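Local coordinates for A1 protein (PDB 3RLK) that is a minor coat protein of phage Qbeta made by read-through, whose read-through domain probably serves a structural role in the virion and in infection, at residues 90-93 against 94-98; 141-144 against 145-148; 111-114 against 115-118. All blocks are in the same frame, centred on the assembly; numbering follows the deposited sequence.

Contact 1 of 3, residues 90-93 against 94-98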
# COMPACT_ATOMS: atom_id res chain seq x y z
N GLY A 90 -7.62 -4.75 15.68
CA GLY A 90 -7.91 -5.49 14.49
C GLY A 90 -8.29 -4.62 13.30
O GLY A 90 -8.37 -3.37 13.35
N CYS A 91 -8.52 -5.34 12.21
CA CYS A 91 -8.96 -4.76 10.98
C CYS A 91 -10.47 -4.66 10.93
O CYS A 91 -11.20 -5.56 11.45
CB CYS A 91 -8.40 -5.60 9.85
SG CYS A 91 -8.82 -5.12 8.09
N ARG A 92 -10.94 -3.59 10.24
CA ARG A 92 -12.36 -3.43 10.00
C ARG A 92 -12.92 -4.67 9.24
O ARG A 92 -14.04 -5.13 9.46
CB ARG A 92 -12.63 -2.16 9.17
CG ARG A 92 -14.10 -2.01 8.75
CD ARG A 92 -15.03 -1.98 9.98
NE ARG A 92 -14.75 -0.74 10.73
CZ ARG A 92 -15.66 0.18 11.12
NH1 ARG A 92 -16.97 -0.03 10.92
NH2 ARG A 92 -15.24 1.27 11.83
N GLY A 93 -12.10 -5.21 8.36
CA GLY A 93 -12.52 -6.31 7.50
C GLY A 93 -13.66 -5.83 6.62
O GLY A 93 -13.73 -4.64 6.19
N ASN A 94 -14.57 -6.76 6.36
CA ASN A 94 -15.62 -6.61 5.34
C ASN A 94 -15.13 -5.92 4.03
O ASN A 94 -15.76 -4.96 3.51
CB ASN A 94 -16.86 -5.91 5.89
CG ASN A 94 -18.17 -6.29 5.11
OD1 ASN A 94 -18.55 -7.48 5.03
ND2 ASN A 94 -18.85 -5.30 4.60
N GLY A 95 -14.00 -6.39 3.55
CA GLY A 95 -13.48 -5.91 2.29
C GLY A 95 -12.16 -5.18 2.50
O GLY A 95 -11.32 -5.23 1.61
N TYR A 96 -11.98 -4.55 3.67
CA TYR A 96 -10.67 -3.88 4.03
C TYR A 96 -9.70 -4.98 4.41
O TYR A 96 -10.11 -5.96 5.03
CB TYR A 96 -10.78 -2.98 5.24
CG TYR A 96 -11.39 -1.68 4.92
CD1 TYR A 96 -10.69 -0.76 4.09
CD2 TYR A 96 -12.68 -1.37 5.33
CE1 TYR A 96 -11.27 0.49 3.75
CE2 TYR A 96 -13.25 -0.11 5.02
CZ TYR A 96 -12.56 0.79 4.22
OH TYR A 96 -13.13 2.00 3.88
N ILE A 97 -8.44 -4.81 4.05
CA ILE A 97 -7.42 -5.82 4.28
C ILE A 97 -6.04 -5.14 4.19
O ILE A 97 -5.87 -4.18 3.47
CB ILE A 97 -7.54 -7.04 3.31
CG1 ILE A 97 -6.86 -8.29 3.93
CG2 ILE A 97 -6.97 -6.75 1.94
CD1 ILE A 97 -7.37 -8.68 5.43
N ASP A 98 -5.05 -5.67 4.89
CA ASP A 98 -3.66 -5.16 4.76
C ASP A 98 -2.93 -5.80 3.56
O ASP A 98 -3.16 -6.96 3.26
CB ASP A 98 -2.81 -5.42 6.04
CG ASP A 98 -2.85 -6.88 6.48
OD1 ASP A 98 -3.93 -7.51 6.46
OD2 ASP A 98 -1.80 -7.40 6.95
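Gly-93 and Tyr-96 are the two ends of a tight turn, and most of the contact gathers on them. Tyr-96 N donates to Gly-93 O at 3.1 Å, with an N-H...O angle of 158°. The donor stands above the carbonyl plane, 73° out of it, so the bond does not use a lone pair directly. Beyond this bond the tyrosine also leans on the glycine through its ring: Gly-93 O sits at the ring edge, near its plane, 3.5 Å from Tyr-96 CD2. Gly-93 CA also makes a CA-H...O contact of 3.5 Å to Tyr-96 O. Glycine suits this place because a positive phi paired with a strongly negative psi is a backbone region readily open to glycine alone.

Cys-91, on the incoming strand, meets Tyr-96. With SG anti to the backbone N (chi1 179°), Cys-91 SG lies 3.4 Å from Tyr-96 O and 4.1 Å from Tyr-96 CB. Cys-91 SG also accepts from Gly-93 N at 3.3 Å, a local bond across the bend before the turn. Arg-92 lays its aliphatic part alongside the tyrosine, CG 3.8 Å from Tyr-96 CD2, while its guanidinium turns off to the carbonyls of Leu-71 and Lys-68. The ring itself packs edge-to-face on Phe-159.

Asn-94 and Gly-95 fill the middle positions with positive phi. Asparagine tolerates a left-handed backbone well, and the conformation at Gly-95, crowded by the preceding carbonyl oxygen, calls for glycine. The result is a type I' beta turn joining strands 90-91 and 96-98, which belong to two different small antiparallel sheets.

Contact 2 of 3, residues 141-144 against 145-148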
# COMPACT_ATOMS: atom_id res chain seq x y z
N TYR A 141 3.91 9.52 -2.93
CA TYR A 141 4.61 8.23 -2.77
C TYR A 141 5.04 8.09 -1.32
O TYR A 141 5.34 9.06 -0.64
CB TYR A 141 5.86 8.22 -3.65
CG TYR A 141 5.55 8.04 -5.07
CD1 TYR A 141 5.51 6.75 -5.63
CD2 TYR A 141 5.27 9.14 -5.86
CE1 TYR A 141 5.16 6.58 -7.05
CE2 TYR A 141 4.96 9.00 -7.24
CZ TYR A 141 4.91 7.74 -7.81
OH TYR A 141 4.60 7.64 -9.16
N CYS A 142 5.10 6.86 -0.86
CA CYS A 142 5.52 6.63 0.57
C CYS A 142 6.55 5.48 0.57
O CYS A 142 6.36 4.50 -0.18
CB CYS A 142 4.27 6.27 1.40
SG CYS A 142 4.69 6.23 3.19
N SER A 143 7.66 5.63 1.30
CA SER A 143 8.77 4.63 1.30
C SER A 143 8.32 3.33 2.01
O SER A 143 7.93 3.43 3.18
CB SER A 143 9.94 5.17 2.08
OG SER A 143 10.94 4.15 2.13
N LEU A 144 8.45 2.18 1.34
CA LEU A 144 8.18 0.86 1.93
C LEU A 144 9.16 0.55 3.12
O LEU A 144 8.82 -0.15 4.11
CB LEU A 144 8.23 -0.21 0.80
CG LEU A 144 7.01 -0.01 -0.13
CD1 LEU A 144 7.30 -0.76 -1.47
CD2 LEU A 144 5.70 -0.51 0.60
N SER A 145 10.34 1.19 3.03
CA SER A 145 11.37 1.10 4.06
C SER A 145 10.86 1.74 5.33
O SER A 145 10.97 1.12 6.38
CB SER A 145 12.71 1.73 3.65
OG SER A 145 13.35 0.91 2.66
N ASP A 146 10.23 2.91 5.22
CA ASP A 146 9.69 3.62 6.36
C ASP A 146 8.48 2.86 6.98
O ASP A 146 8.44 2.64 8.18
CB ASP A 146 9.22 5.04 5.98
CG ASP A 146 10.34 6.00 5.58
OD1 ASP A 146 11.52 5.58 5.59
OD2 ASP A 146 10.04 7.20 5.29
N ILE A 147 7.51 2.48 6.14
CA ILE A 147 6.29 1.77 6.61
C ILE A 147 6.66 0.49 7.41
O ILE A 147 6.03 0.18 8.42
CB ILE A 147 5.38 1.42 5.37
CG1 ILE A 147 4.95 2.75 4.71
CG2 ILE A 147 4.23 0.45 5.78
CD1 ILE A 147 4.27 2.55 3.33
N ALA A 148 7.60 -0.30 6.92
CA ALA A 148 7.95 -1.57 7.49
C ALA A 148 9.16 -1.58 8.47
O ALA A 148 9.66 -2.66 8.82
CB ALA A 148 8.13 -2.63 6.34
O HOH W 1 8.34 7.70 3.37
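Ser-143 OG meets the amides at the start of the short helix, accepting two weak hydrogen bonds, from Asp-146 N at 3.4 Å and from Ser-145 N at 3.2 Å. Lying anti to the backbone N (chi1 176°), the hydroxyl turns forward over the first helical turn. Serine suits an N-cap because its short hydroxyl can reach amides that have no carbonyl before them to bind. The same OG is hydrogen-bonded to Glu-130 OE1 on strand 129-135, so the cap is also tied to the neighbouring strand.

Backbone bonds carry the turn onward. Ile-147 N donates to Ser-143 O at 3.1 Å, and Ala-148 N follows with a bond to Leu-144 O. Asp-146 N adds a weak, bent bond to Ser-143 O.

A water adds a bridge: it accepts from Ser-143 N and donates to Asp-146 OD2 at 2.6 Å. Alongside, Asp-146 CG lies 3.6 Å from Ser-143 CB. An acidic group near a helix N terminus is probably favoured by the helix dipole, and its other oxygen, OD1, has a long, weak ion pair with Lys-122.

Apolar contacts close the inner side. Ile-147 CD1 lies against Cys-142 SG at 3.7 Å, and Ile-147 CG1 is 3.8 Å from Cys-142 SG. Leu-144 CD2 approaches Ile-147 CD1 more loosely, and both Leu-144 and Ile-147 reach Ile-156 of strand 154-159. Branched and sulfur-bearing side chains suit this buried side.

The whole is a serine N-cap where strand 140-143 of the beta-barrel, paired with strands 34-38 and 129-135, passes directly into the single-turn helix 144-147.

Contact 3 of 3, residues 111-114 against 115-118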
# COMPACT_ATOMS: atom_id res chain seq x y z
N ARG A 111 9.20 -5.58 -10.92
CA ARG A 111 9.05 -6.08 -12.31
C ARG A 111 7.58 -6.08 -12.75
O ARG A 111 7.26 -5.70 -13.91
CB ARG A 111 9.66 -7.51 -12.49
CG ARG A 111 11.20 -7.63 -12.28
CD ARG A 111 11.75 -9.03 -12.70
NE ARG A 111 13.13 -9.23 -12.24
CZ ARG A 111 13.83 -10.36 -12.49
NH1 ARG A 111 13.26 -11.34 -13.20
NH2 ARG A 111 15.09 -10.51 -12.04
N ASP A 112 6.70 -6.52 -11.85
CA ASP A 112 5.28 -6.72 -12.22
C ASP A 112 4.43 -5.46 -12.33
O ASP A 112 3.60 -5.36 -13.19
CB ASP A 112 4.67 -7.71 -11.23
CG ASP A 112 5.25 -9.09 -11.38
OD1 ASP A 112 6.00 -9.29 -12.38
OD2 ASP A 112 4.96 -10.01 -10.55
N GLN A 113 4.67 -4.51 -11.44
CA GLN A 113 3.81 -3.34 -11.26
C GLN A 113 2.32 -3.66 -11.21
O GLN A 113 1.51 -2.98 -11.83
CB GLN A 113 4.08 -2.28 -12.33
CG GLN A 113 5.54 -1.70 -12.34
CD GLN A 113 5.88 -0.88 -11.15
OE1 GLN A 113 6.93 -1.05 -10.53
NE2 GLN A 113 5.04 0.05 -10.86
N LYS A 114 1.96 -4.70 -10.47
CA LYS A 114 0.55 -4.97 -10.11
C LYS A 114 0.06 -3.81 -9.25
O LYS A 114 -1.11 -3.45 -9.37
CB LYS A 114 0.44 -6.27 -9.32
CG LYS A 114 0.77 -7.52 -10.19
CD LYS A 114 0.87 -8.71 -9.28
CE LYS A 114 1.05 -9.96 -10.16
NZ LYS A 114 1.56 -11.04 -9.25
N TYR A 115 0.93 -3.21 -8.43
CA TYR A 115 0.67 -1.88 -7.85
C TYR A 115 1.74 -0.94 -8.41
O TYR A 115 2.77 -1.42 -8.86
CB TYR A 115 0.83 -1.93 -6.29
CG TYR A 115 -0.34 -2.64 -5.66
CD1 TYR A 115 -1.48 -1.91 -5.25
CD2 TYR A 115 -0.32 -4.03 -5.48
CE1 TYR A 115 -2.60 -2.58 -4.69
CE2 TYR A 115 -1.45 -4.71 -4.92
CZ TYR A 115 -2.55 -3.95 -4.49
OH TYR A 115 -3.64 -4.59 -3.92
N ASP A 116 1.51 0.36 -8.41
CA ASP A 116 2.55 1.27 -8.94
C ASP A 116 3.58 1.55 -7.86
O ASP A 116 3.23 2.08 -6.79
CB ASP A 116 1.96 2.62 -9.37
CG ASP A 116 0.98 2.47 -10.53
OD1 ASP A 116 1.42 2.02 -11.58
OD2 ASP A 116 -0.21 2.84 -10.38
N ILE A 117 4.83 1.21 -8.14
CA ILE A 117 5.90 1.28 -7.15
C ILE A 117 7.08 1.94 -7.90
O ILE A 117 7.35 1.54 -9.02
CB ILE A 117 6.29 -0.12 -6.70
CG1 ILE A 117 5.04 -0.95 -6.34
CG2 ILE A 117 7.35 -0.05 -5.59
CD1 ILE A 117 5.37 -2.45 -6.20
N ARG A 118 7.71 2.96 -7.35
CA ARG A 118 8.88 3.60 -8.04
C ARG A 118 10.09 3.48 -7.17
O ARG A 118 9.99 3.61 -5.93
CB ARG A 118 8.62 5.08 -8.40
CG ARG A 118 7.68 5.19 -9.60
CD ARG A 118 7.51 6.63 -10.10
NE ARG A 118 6.73 6.62 -11.34
CZ ARG A 118 6.44 7.69 -12.08
NH1 ARG A 118 6.91 8.88 -11.79
NH2 ARG A 118 5.65 7.53 -13.18
O HOH W 2 1.04 -0.36 -12.13
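Gln-113 folds its side chain over the backbone of Ile-117, with Gln-113 CD 3.5 Å from Ile-117 O. The chain bends at chi2 (-68°), which curls the amide back over the following residues instead of letting it extend outward. Gln-113 CB passes 3.8 Å from Tyr-115 O. A long, flexible polar side chain suits this place, because it can double back along the chain and set an amide beside main-chain polar groups at the start of a strand.

Main-chain and water contacts span the bend. Gln-113 CA makes a CA-H...O contact of 3.2 Å to Tyr-115 O. A water donates both to Gln-113 O, at 2.7 Å, and to Asp-116 OD1, at 2.5 Å, so the carbonyl just past the helix and the acid beyond the turn are bridged. The other carboxylate oxygen of Asp-116 is held by a salt bridge to Lys-178.

The ring of Tyr-115 is carried inward among Leu-99, Leu-104, Ile-133 and Phe-176, where a large aromatic fills the interior and its hydroxyl is hydrogen-bonded to Cys-181 O. Lys-114 runs extended beyond CG in another direction, its ammonium hydrogen-bonded to Thr-174 O and in a long salt bridge with Asp-112. Ile-117 presents its side chain to Leu-104, Ala-109 and Met-110; its branched hydrocarbon suits a buried strand position.

Gln-113, the first residue after helix 107-112, takes a positive phi, and the chain then turns: a helix-to-strand connection that delivers it into strand 117-121 of the mixed, barrel-forming sheet, between strands 52-58 and 129-135.

From the N terminus, contact 1 comes first, a tight turn at 90-98 that passes the chain from the sheet holding strand 71-72 to the one holding strand 154-159. Contact 3 follows at 111-118, where helix 107-112 gives way to strand 117-121, and contact 2 comes last, where strand 140-143 ends in helix 144-147. All three are in series, so none nests in or crosses another. Contacts 2 and 3 belong to the same barrel sheet and touch: Tyr-141 OH lies 3.2 Å from Arg-118 NE, and Leu-144 packs on Ile-117. Contact 1 stands apart, across the chain's centre, its centre about 20 Å from that of contact 2.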